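Local atomic coordinates of UDP-N-Acetylglucosamine 2-Epimerase (Thermus thermophilus, PDB entry 1V4V), a protein that probably interconverts UDP-N-acetylglucosamine and UDP-N-acetylmannosamine by inverting the sugar at C2, as a homodimeric, two-domain enzyme of the GT-B type. Residues 77-82 and 105-110; 9-14 and 39-44. One frame throughout, in Å; residues are numbered along the deposited sequence.

Overall arrangement
Following the chain from the N terminus, contact 2 closes first: strand 6-12 leads through helix 15-29 into strand 34-40, whose end and the loop after it return alongside 9-14, completing a beta-alpha-beta crossover in the seven-stranded parallel sheet of the N-terminal domain. Contact 1 follows in series, neither nested in contact 2 nor crossing it. It closes when helix 102-113, reached from helix 72-89 by way of strand 94-98, lays 105-110 against 77-82. The two contacts share a hydrophobic junction, where V107 CG1 packs on A11 CB and V107 CG2 on T41 CG2. Helix 102-113 thereby links the sheet to helix 72-89, near the interface with the second subunit.

Contact 1 (77-82 and 105-110); sequences ARILPQ and FAVAWA
I79 and L80 of 77-82 carry the packing against 105-110, joining two neighbouring helices of the Rossmann-like N-terminal domain of this GT-B fold. The helix segments run in broadly the same direction, crossing at -33° with their axes 8.4 Å apart at closest approach. I79 comes first along the chain. Its CG2 branch, anti to the backbone N, does the touching, lying 3.6 Å from A106 CB and, more loosely, 4.2 Å from V107 CG2. The other branch, carrying CD1, leads away from 105-110, while the I79 side chain also packs on V65. L80 follows, at the point where its CA and that of A106 come within 5.4 Å. Its CG stands anti to the backbone N (chi1 -167°), and the two methyls beyond it divide the work. CD2 meets the six-membered ring of W109 obliquely, 3.8 Å from CZ3. CD1 turns to the helix backbone between A106 and A110. All the side chains that meet here are buried, and the small A106 and A110 let the leucine come close to the opposing main chain. W109 also forms an edge-to-face ring pair with F105 of the second subunit, and L80 packs on A76 of that subunit, so the leucine joins an intrachain helix pair to the dimer interface. The side-chain contacts are apolar, A110 CB sitting 3.8 Å from L80 CD1, and the same L80 methyl lies against a helix carbonyl, CD1 being 3.4 Å from A106 O, which accepts the helical bond from A110 N.

Contact 2 (9-14 and 39-44); sequences VLAFGT and LLTGQH
Between A11 and L39, and again between F12 and L40, the backbones pair as parallel strands, with L39 N donating to L10 O (2.9 Å, 171°), F12 N to L39 O (3.2 Å) and T41 N to F12 O (2.9 Å). The last N-H approaches from above the carbonyl plane, 49° out of it, where 39-44 leaves the strand. On one face of the sheet V9 CG1 rests 3.7 Å from L39 CB, and A11 CB faces L39 CD2 and T41 CG2. On the other, F12 has CG between its backbone N and carbonyl carbon (chi1 51°), and its ring meets L40 obliquely, CE1 lying 3.7 Å from CD2. L48 of helix 45-53 packs on both residues. Beyond the strands the two segments draw together at two glycines, the CA atoms of G13 and G42 being 3.8 Å apart. A beta carbon on either would clash with the opposing backbone. One water bridges this end, donating a hydrogen bond to G13 O and accepting one from H44 N, both at 2.8 Å. Each segment ends at a helix N-cap, T14 or H44, as expected at the C-terminal edge of a parallel alpha/beta sheet. E17 OE1 accepts a bond from G13 N. Through this carboxylate and the bridging water, the loop at G13 is tied both to helix 15-29 and to the start of helix 45-53.

Contact 1 (77-82 and 105-110)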
loop_
_atom_site.group_PDB
_atom_site.type_symbol
_atom_site.label_atom_id
_atom_site.label_comp_id
_atom_site.label_asym_id
_atom_site.label_seq_id
_atom_site.Cartn_x
_atom_site.Cartn_y
_atom_site.Cartn_z
ATOM N N ALA A 77 14.537 2.414 -3.978
ATOM C CA ALA A 77 14.900 3.438 -4.947
ATOM C C ALA A 77 15.583 2.814 -6.163
ATOM O O ALA A 77 15.428 3.294 -7.283
ATOM C CB ALA A 77 15.820 4.463 -4.301
ATOM N N ARG A 78 16.337 1.748 -5.926
ATOM C CA ARG A 78 17.052 1.046 -6.995
ATOM C C ARG A 78 16.087 0.280 -7.901
ATOM O O ARG A 78 16.279 0.197 -9.116
ATOM C CB ARG A 78 18.064 0.067 -6.383
ATOM C CG ARG A 78 18.775 -0.826 -7.391
ATOM C CD ARG A 78 20.235 -0.445 -7.534
ATOM N NE ARG A 78 20.896 -1.200 -8.595
ATOM C CZ ARG A 78 22.112 -0.927 -9.056
ATOM N NH1 ARG A 78 22.805 0.085 -8.548
ATOM N NH2 ARG A 78 22.632 -1.657 -10.032
ATOM N N ILE A 79 15.041 -0.275 -7.301
ATOM C CA ILE A 79 14.054 -1.051 -8.040
ATOM C C ILE A 79 13.012 -0.244 -8.810
ATOM O O ILE A 79 12.746 -0.513 -9.977
ATOM C CB ILE A 79 13.279 -1.997 -7.087
ATOM C CG1 ILE A 79 14.234 -3.014 -6.461
ATOM C CG2 ILE A 79 12.122 -2.665 -7.825
ATOM C CD1 ILE A 79 14.933 -3.927 -7.465
ATOM N N LEU A 80 12.425 0.748 -8.153
ATOM C CA LEU A 80 11.350 1.532 -8.745
ATOM C C LEU A 80 11.470 2.042 -10.186
ATOM O O LEU A 80 10.624 1.729 -11.021
ATOM C CB LEU A 80 11.003 2.708 -7.823
ATOM C CG LEU A 80 9.702 3.441 -8.152
ATOM C CD1 LEU A 80 8.532 2.462 -8.077
ATOM C CD2 LEU A 80 9.492 4.589 -7.162
ATOM N N PRO A 81 12.516 2.826 -10.498
ATOM C CA PRO A 81 12.657 3.347 -11.864
ATOM C C PRO A 81 12.838 2.291 -12.945
ATOM O O PRO A 81 12.164 2.325 -13.974
ATOM C CB PRO A 81 13.873 4.271 -11.766
ATOM C CG PRO A 81 13.902 4.662 -10.305
ATOM C CD PRO A 81 13.586 3.347 -9.635
ATOM N N GLN A 82 13.763 1.367 -12.728
ATOM C CA GLN A 82 14.008 0.342 -13.726
ATOM C C GLN A 82 12.822 -0.602 -13.881
ATOM O O GLN A 82 12.632 -1.180 -14.944
ATOM C CB GLN A 82 15.280 -0.441 -13.394
ATOM C CG GLN A 82 15.228 -1.255 -12.123
ATOM C CD GLN A 82 16.485 -2.079 -11.937
ATOM O OE1 GLN A 82 16.944 -2.751 -12.867
ATOM N NE2 GLN A 82 17.048 -2.039 -10.737
ATOM N N PHE A 105 6.458 -4.733 -3.595
ATOM C CA PHE A 105 5.692 -3.495 -3.533
ATOM C C PHE A 105 6.259 -2.468 -4.510
ATOM O O PHE A 105 5.507 -1.764 -5.185
ATOM C CB PHE A 105 5.699 -2.872 -2.132
ATOM C CG PHE A 105 5.137 -1.480 -2.113
ATOM C CD1 PHE A 105 3.815 -1.251 -2.488
ATOM C CD2 PHE A 105 5.952 -0.386 -1.833
ATOM C CE1 PHE A 105 3.312 0.051 -2.594
ATOM C CE2 PHE A 105 5.458 0.919 -1.935
ATOM C CZ PHE A 105 4.137 1.137 -2.319
ATOM N N ALA A 106 7.582 -2.378 -4.577
ATOM C CA ALA A 106 8.219 -1.414 -5.467
ATOM C C ALA A 106 7.777 -1.658 -6.907
ATOM O O ALA A 106 7.540 -0.710 -7.656
ATOM C CB ALA A 106 9.737 -1.508 -5.353
ATOM N N VAL A 107 7.655 -2.928 -7.287
ATOM C CA VAL A 107 7.223 -3.273 -8.640
ATOM C C VAL A 107 5.756 -2.910 -8.842
ATOM O O VAL A 107 5.384 -2.354 -9.876
ATOM C CB VAL A 107 7.439 -4.785 -8.929
ATOM C CG1 VAL A 107 6.840 -5.156 -10.276
ATOM C CG2 VAL A 107 8.930 -5.100 -8.920
ATOM N N ALA A 108 4.921 -3.215 -7.849
ATOM C CA ALA A 108 3.501 -2.897 -7.923
ATOM C C ALA A 108 3.297 -1.382 -8.011
ATOM O O ALA A 108 2.419 -0.904 -8.739
ATOM C CB ALA A 108 2.771 -3.446 -6.701
ATOM N N TRP A 109 4.106 -0.626 -7.276
ATOM C CA TRP A 109 3.971 0.828 -7.308
ATOM C C TRP A 109 4.427 1.362 -8.672
ATOM O O TRP A 109 3.831 2.294 -9.216
ATOM C CB TRP A 109 4.783 1.461 -6.171
ATOM C CG TRP A 109 4.481 2.922 -5.934
ATOM C CD1 TRP A 109 3.335 3.592 -6.263
ATOM C CD2 TRP A 109 5.331 3.878 -5.291
ATOM N NE1 TRP A 109 3.421 4.906 -5.865
ATOM C CE2 TRP A 109 4.634 5.107 -5.265
ATOM C CE3 TRP A 109 6.613 3.815 -4.732
ATOM C CZ2 TRP A 109 5.180 6.266 -4.702
ATOM C CZ3 TRP A 109 7.155 4.969 -4.172
ATOM C CH2 TRP A 109 6.437 6.176 -4.162
ATOM N N ALA A 110 5.474 0.755 -9.225
ATOM C CA ALA A 110 5.987 1.156 -10.532
ATOM C C ALA A 110 4.891 0.940 -11.574
ATOM O O ALA A 110 4.652 1.798 -12.422
ATOM C CB ALA A 110 7.217 0.331 -10.886
#

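Contact 2 (9-14 and 39-44)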
loop_
_atom_site.group_PDB
_atom_site.type_symbol
_atom_site.label_atom_id
_atom_site.label_comp_id
_atom_site.label_asym_id
_atom_site.label_seq_id
_atom_site.Cartn_x
_atom_site.Cartn_y
_atom_site.Cartn_z
ATOM N N VAL A 9 2.485 -9.466 -17.429
ATOM C CA VAL A 9 3.812 -9.673 -16.882
ATOM C C VAL A 9 3.775 -10.189 -15.450
ATOM O O VAL A 9 3.133 -9.595 -14.583
ATOM C CB VAL A 9 4.639 -8.357 -16.919
ATOM C CG1 VAL A 9 6.028 -8.581 -16.315
ATOM C CG2 VAL A 9 4.771 -7.861 -18.363
ATOM N N LEU A 10 4.439 -11.315 -15.222
ATOM C CA LEU A 10 4.536 -11.879 -13.882
ATOM C C LEU A 10 5.916 -11.466 -13.395
ATOM O O LEU A 10 6.924 -11.825 -13.999
ATOM C CB LEU A 10 4.431 -13.409 -13.908
ATOM C CG LEU A 10 3.077 -13.994 -14.296
ATOM C CD1 LEU A 10 2.863 -13.849 -15.799
ATOM C CD2 LEU A 10 3.037 -15.466 -13.902
ATOM N N ALA A 11 5.956 -10.698 -12.312
ATOM C CA ALA A 11 7.216 -10.222 -11.767
ATOM C C ALA A 11 7.497 -10.835 -10.399
ATOM O O ALA A 11 6.698 -10.693 -9.481
ATOM C CB ALA A 11 7.179 -8.705 -11.660
ATOM N N PHE A 12 8.631 -11.517 -10.282
ATOM C CA PHE A 12 9.032 -12.154 -9.029
ATOM C C PHE A 12 10.544 -12.339 -9.016
ATOM O O PHE A 12 11.192 -12.257 -10.064
ATOM C CB PHE A 12 8.306 -13.489 -8.869
ATOM C CG PHE A 12 8.417 -14.389 -10.065
ATOM C CD1 PHE A 12 9.544 -15.182 -10.255
ATOM C CD2 PHE A 12 7.398 -14.429 -11.015
ATOM C CE1 PHE A 12 9.657 -16.006 -11.375
ATOM C CE2 PHE A 12 7.501 -15.251 -12.141
ATOM C CZ PHE A 12 8.630 -16.040 -12.322
ATOM N N GLY A 13 11.119 -12.588 -7.841
ATOM C CA GLY A 13 12.562 -12.733 -7.772
ATOM C C GLY A 13 13.151 -13.834 -6.905
ATOM O O GLY A 13 14.361 -13.859 -6.698
ATOM N N THR A 14 12.320 -14.735 -6.392
ATOM C CA THR A 14 12.825 -15.828 -5.566
ATOM C C THR A 14 12.250 -17.149 -6.053
ATOM O O THR A 14 11.195 -17.186 -6.687
ATOM C CB THR A 14 12.447 -15.647 -4.081
ATOM O OG1 THR A 14 11.052 -15.925 -3.902
ATOM C CG2 THR A 14 12.737 -14.220 -3.628
ATOM N N LEU A 39 9.224 -11.241 -15.706
ATOM C CA LEU A 39 10.220 -10.235 -15.371
ATOM C C LEU A 39 10.836 -10.680 -14.051
ATOM O O LEU A 39 10.142 -10.719 -13.038
ATOM C CB LEU A 39 9.567 -8.861 -15.173
ATOM C CG LEU A 39 10.472 -7.782 -14.561
ATOM C CD1 LEU A 39 11.637 -7.477 -15.494
ATOM C CD2 LEU A 39 9.658 -6.524 -14.297
ATOM N N LEU A 40 12.116 -11.044 -14.060
ATOM C CA LEU A 40 12.776 -11.451 -12.822
ATOM C C LEU A 40 13.196 -10.185 -12.094
ATOM O O LEU A 40 13.664 -9.233 -12.719
ATOM C CB LEU A 40 13.995 -12.333 -13.112
ATOM C CG LEU A 40 13.663 -13.644 -13.836
ATOM C CD1 LEU A 40 14.899 -14.532 -13.873
ATOM C CD2 LEU A 40 12.518 -14.356 -13.120
ATOM N N THR A 41 13.043 -10.181 -10.773
ATOM C CA THR A 41 13.360 -8.997 -9.982
ATOM C C THR A 41 14.344 -9.242 -8.836
ATOM O O THR A 41 14.561 -8.357 -8.005
ATOM C CB THR A 41 12.064 -8.417 -9.374
ATOM O OG1 THR A 41 11.487 -9.385 -8.488
ATOM C CG2 THR A 41 11.050 -8.090 -10.461
ATOM N N GLY A 42 14.938 -10.431 -8.798
ATOM C CA GLY A 42 15.856 -10.777 -7.727
ATOM C C GLY A 42 17.350 -10.716 -8.002
ATOM O O GLY A 42 17.797 -10.202 -9.034
ATOM N N GLN A 43 18.120 -11.271 -7.065
ATOM C CA GLN A 43 19.580 -11.272 -7.128
ATOM C C GLN A 43 20.253 -12.464 -7.799
ATOM O O GLN A 43 21.409 -12.370 -8.201
ATOM C CB GLN A 43 20.157 -11.161 -5.715
ATOM C CG GLN A 43 19.744 -9.931 -4.936
ATOM C CD GLN A 43 20.212 -9.991 -3.492
ATOM O OE1 GLN A 43 19.844 -10.900 -2.747
ATOM N NE2 GLN A 43 21.027 -9.023 -3.091
ATOM N N HIS A 44 19.554 -13.583 -7.914
ATOM C CA HIS A 44 20.166 -14.766 -8.504
ATOM C C HIS A 44 19.503 -15.199 -9.802
ATOM O O HIS A 44 18.705 -16.134 -9.824
ATOM C CB HIS A 44 20.135 -15.904 -7.484
ATOM C CG HIS A 44 20.614 -15.496 -6.125
ATOM N ND1 HIS A 44 21.890 -15.031 -5.895
ATOM C CD2 HIS A 44 19.975 -15.454 -4.933
ATOM C CE1 HIS A 44 22.017 -14.717 -4.617
ATOM N NE2 HIS A 44 20.871 -14.964 -4.012
HETATM O O HOH W 1 16.886 -14.340 -7.699
#